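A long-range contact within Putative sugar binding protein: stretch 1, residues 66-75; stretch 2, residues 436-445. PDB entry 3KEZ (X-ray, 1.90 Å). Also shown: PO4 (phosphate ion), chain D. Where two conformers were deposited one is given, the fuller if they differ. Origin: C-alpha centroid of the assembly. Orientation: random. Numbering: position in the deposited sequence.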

# COMPACT_ATOMS: atom_id res chain seq x y z
N ASN A 66 -19.26 3.75 -0.85
CA ASN A 66 -19.21 4.80 0.18
C ASN A 66 -17.81 5.45 0.30
O ASN A 66 -17.70 6.65 0.61
CB ASN A 66 -19.64 4.27 1.52
CG ASN A 66 -21.15 4.08 1.63
OD1 ASN A 66 -21.95 4.75 0.96
ND2 ASN A 66 -21.53 3.15 2.46
N TYR A 67 -16.76 4.69 0.00
CA TYR A 67 -15.40 5.28 -0.09
C TYR A 67 -15.26 6.22 -1.29
O TYR A 67 -14.79 7.34 -1.14
CB TYR A 67 -14.33 4.19 -0.16
CG TYR A 67 -14.37 3.28 1.03
CD1 TYR A 67 -15.26 2.19 1.08
CD2 TYR A 67 -13.58 3.53 2.14
CE1 TYR A 67 -15.28 1.34 2.21
CE2 TYR A 67 -13.60 2.70 3.25
CZ TYR A 67 -14.45 1.62 3.28
OH TYR A 67 -14.45 0.84 4.41
N TYR A 68 -15.63 5.73 -2.48
CA TYR A 68 -15.62 6.53 -3.75
C TYR A 68 -16.45 7.82 -3.62
O TYR A 68 -16.04 8.90 -4.09
CB TYR A 68 -16.10 5.67 -4.93
CG TYR A 68 -16.50 6.44 -6.15
CD1 TYR A 68 -15.57 7.11 -6.91
CD2 TYR A 68 -17.84 6.48 -6.58
CE1 TYR A 68 -15.94 7.85 -8.03
CE2 TYR A 68 -18.22 7.21 -7.70
CZ TYR A 68 -17.27 7.90 -8.41
OH TYR A 68 -17.63 8.63 -9.54
N ARG A 69 -17.63 7.71 -3.01
CA ARG A 69 -18.54 8.82 -2.90
C ARG A 69 -18.26 9.74 -1.70
O ARG A 69 -18.96 10.76 -1.53
CB ARG A 69 -20.01 8.32 -2.82
CG ARG A 69 -20.52 7.73 -4.10
CD ARG A 69 -21.94 7.23 -4.05
NE ARG A 69 -22.86 8.25 -3.54
CZ ARG A 69 -23.74 8.10 -2.55
NH1 ARG A 69 -23.89 6.95 -1.91
NH2 ARG A 69 -24.51 9.13 -2.20
N PHE A 70 -17.26 9.39 -0.90
CA PHE A 70 -17.00 10.03 0.38
C PHE A 70 -18.29 10.20 1.17
O PHE A 70 -18.63 11.31 1.58
CB PHE A 70 -16.33 11.38 0.15
CG PHE A 70 -15.04 11.28 -0.54
CD1 PHE A 70 -13.89 10.95 0.18
CD2 PHE A 70 -14.95 11.46 -1.91
CE1 PHE A 70 -12.69 10.85 -0.47
CE2 PHE A 70 -13.75 11.34 -2.56
CZ PHE A 70 -12.61 11.05 -1.83
N ASN A 71 -18.99 9.10 1.36
CA ASN A 71 -20.33 9.11 1.92
C ASN A 71 -20.37 8.74 3.39
O ASN A 71 -21.45 8.55 3.93
CB ASN A 71 -21.20 8.10 1.14
CG ASN A 71 -22.67 8.36 1.31
OD1 ASN A 71 -23.10 9.50 1.27
ND2 ASN A 71 -23.46 7.29 1.49
N PHE A 72 -19.23 8.60 4.07
CA PHE A 72 -19.27 8.20 5.49
C PHE A 72 -19.46 9.38 6.43
O PHE A 72 -19.05 10.52 6.12
CB PHE A 72 -18.03 7.41 5.92
CG PHE A 72 -17.93 6.02 5.32
CD1 PHE A 72 -18.88 5.06 5.57
CD2 PHE A 72 -16.85 5.68 4.53
CE1 PHE A 72 -18.77 3.78 5.04
CE2 PHE A 72 -16.74 4.42 4.00
CZ PHE A 72 -17.70 3.46 4.25
N THR A 73 -20.08 9.09 7.57
CA THR A 73 -20.30 10.06 8.64
C THR A 73 -19.65 9.52 9.89
O THR A 73 -19.27 8.35 9.95
CB THR A 73 -21.80 10.24 9.04
OG1 THR A 73 -22.23 9.10 9.78
CG2 THR A 73 -22.71 10.48 7.84
N LYS A 74 -19.56 10.36 10.93
CA LYS A 74 -19.05 9.84 12.21
C LYS A 74 -19.92 8.70 12.75
O LYS A 74 -19.47 7.87 13.55
CB LYS A 74 -18.88 10.95 13.24
CG LYS A 74 -20.09 11.32 14.07
CD LYS A 74 -21.06 12.18 13.36
CE LYS A 74 -22.08 12.74 14.33
NZ LYS A 74 -21.41 13.73 15.18
N ASP A 75 -21.18 8.66 12.37
CA ASP A 75 -22.04 7.65 12.93
C ASP A 75 -21.96 6.35 12.14
O ASP A 75 -22.26 5.30 12.69
CB ASP A 75 -23.47 8.18 13.06
CG ASP A 75 -23.59 9.26 14.15
OD1 ASP A 75 -23.11 9.06 15.28
OD2 ASP A 75 -24.15 10.33 13.87
N HIS A 436 -12.16 17.59 4.06
CA HIS A 436 -12.13 16.92 5.35
C HIS A 436 -12.40 15.45 5.22
O HIS A 436 -12.01 14.68 6.09
CB HIS A 436 -13.08 17.56 6.34
CG HIS A 436 -14.53 17.22 6.13
ND1 HIS A 436 -15.30 17.82 5.15
CD2 HIS A 436 -15.37 16.41 6.82
CE1 HIS A 436 -16.55 17.37 5.24
NE2 HIS A 436 -16.62 16.51 6.24
N LYS A 437 -12.99 15.05 4.10
CA LYS A 437 -13.36 13.65 3.92
C LYS A 437 -12.28 12.82 3.25
O LYS A 437 -12.48 11.64 3.06
CB LYS A 437 -14.70 13.49 3.20
CG LYS A 437 -15.81 14.22 3.91
CD LYS A 437 -17.23 13.86 3.44
CE LYS A 437 -17.84 12.76 4.33
NZ LYS A 437 -19.26 12.39 3.97
N ILE A 438 -11.11 13.39 2.95
CA ILE A 438 -9.99 12.54 2.54
C ILE A 438 -9.50 11.69 3.72
O ILE A 438 -8.75 10.73 3.52
CB ILE A 438 -8.75 13.28 1.96
CG1 ILE A 438 -8.30 14.38 2.92
CG2 ILE A 438 -8.97 13.72 0.52
CD1 ILE A 438 -6.85 14.67 2.84
N LEU A 439 -9.90 12.08 4.94
CA LEU A 439 -9.68 11.29 6.16
C LEU A 439 -10.95 10.53 6.54
O LEU A 439 -12.03 11.11 6.56
CB LEU A 439 -9.31 12.20 7.35
CG LEU A 439 -8.22 13.22 7.06
CD1 LEU A 439 -7.88 14.04 8.29
CD2 LEU A 439 -6.94 12.53 6.47
N LEU A 440 -10.83 9.24 6.87
CA LEU A 440 -11.96 8.55 7.50
C LEU A 440 -12.21 9.21 8.86
O LEU A 440 -11.27 9.68 9.53
CB LEU A 440 -11.74 7.02 7.66
CG LEU A 440 -11.77 6.10 6.42
CD1 LEU A 440 -11.54 4.62 6.77
CD2 LEU A 440 -13.06 6.23 5.63
N PRO A 441 -13.49 9.27 9.27
CA PRO A 441 -13.71 9.73 10.62
C PRO A 441 -13.23 8.69 11.63
O PRO A 441 -13.13 7.48 11.31
CB PRO A 441 -15.23 9.92 10.67
CG PRO A 441 -15.77 8.89 9.67
CD PRO A 441 -14.70 8.69 8.64
N ILE A 442 -12.94 9.14 12.85
CA ILE A 442 -12.57 8.20 13.93
C ILE A 442 -13.79 7.31 14.17
O ILE A 442 -14.91 7.82 14.19
CB ILE A 442 -12.10 8.91 15.22
CG1 ILE A 442 -10.89 9.81 14.96
CG2 ILE A 442 -11.72 7.89 16.29
CD1 ILE A 442 -9.63 9.09 14.39
N PRO A 443 -13.60 5.97 14.27
CA PRO A 443 -14.81 5.16 14.39
C PRO A 443 -15.57 5.41 15.69
O PRO A 443 -14.96 5.60 16.74
CB PRO A 443 -14.30 3.72 14.38
CG PRO A 443 -12.88 3.79 13.94
CD PRO A 443 -12.44 5.18 13.84
N LYS A 444 -16.89 5.38 15.60
CA LYS A 444 -17.77 5.65 16.75
C LYS A 444 -17.41 4.82 17.97
O LYS A 444 -17.48 5.31 19.11
CB LYS A 444 -19.25 5.42 16.38
CG LYS A 444 -20.25 5.91 17.45
CD LYS A 444 -21.69 5.94 16.91
CE LYS A 444 -22.63 6.65 17.89
NZ LYS A 444 -22.39 6.17 19.29
N LYS A 445 -17.05 3.56 17.74
CA LYS A 445 -16.78 2.66 18.86
C LYS A 445 -15.60 3.19 19.66
O LYS A 445 -15.62 3.14 20.90
CB LYS A 445 -16.56 1.22 18.39
CG LYS A 445 -15.15 0.87 17.96
CD LYS A 445 -15.09 -0.42 17.11
CE LYS A 445 -15.48 -1.66 17.89
NZ LYS A 445 -15.63 -2.84 16.98
P PO4 D . -14.15 21.02 3.38
O1 PO4 D . -14.19 21.65 4.74
O2 PO4 D . -15.37 21.31 2.56
O3 PO4 D . -12.95 21.57 2.62
O4 PO4 D . -14.06 19.53 3.61
O HOH W 1 -17.56 8.44 15.05

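Residues 66-68 belong to a helix that begins earlier in the chain, and the chain then turns through F70, whose positive phi (46°) marks a Schellman motif. Two backbone bonds into the last turn define it: F70 N to Y67 O, 3.2 Å, and N71 N to N66 O, 2.9 Å. The N71 side chain reinforces the turn, its ND2 donating to N66 OD1 at 3.0 Å. Beyond this point the first stretch runs alongside the second in the same direction: the nearest CA pairs climb together, from F70 with K437 (6.2 Å) through F72 with L440 (7.6 Å) and K74 with P441 (5.6 Å) to D75 with K444 (6.1 Å). No direct backbone-to-backbone hydrogen bond joins them. Instead, water 1 donates to K74 O at 2.5 Å and to I442 O at 2.9 Å, bridging two carbonyls that cannot bond each other.

The main polar link is K437. Its amine NZ donates to F70 O at 2.7 Å and to F72 O at 2.9 Å, so one cationic amine bridges two carbonyls two residues apart. The lysine's aliphatic portion also packs on F70, with K437 CB 4.0 Å from F70 CD1, while K437 O lies at the edge of that ring, near its plane.

Apolar contacts follow. L440 CD2 approaches both F72 CD2 (4.0 Å) and Y67 CE2 (4.3 Å), so one methyl serves two aromatic rings, each obliquely. The CA-to-CB bond of P441 points toward the first stretch: its CB lies 4.1 Å from K74 CA, and its CG 3.6 Å from T73 O. At the far end, D75 OD1 stands 3.6 Å from K444 CE, a contact with a methylene carbon, while K444 NZ is hydrogen-bonded elsewhere in the structure.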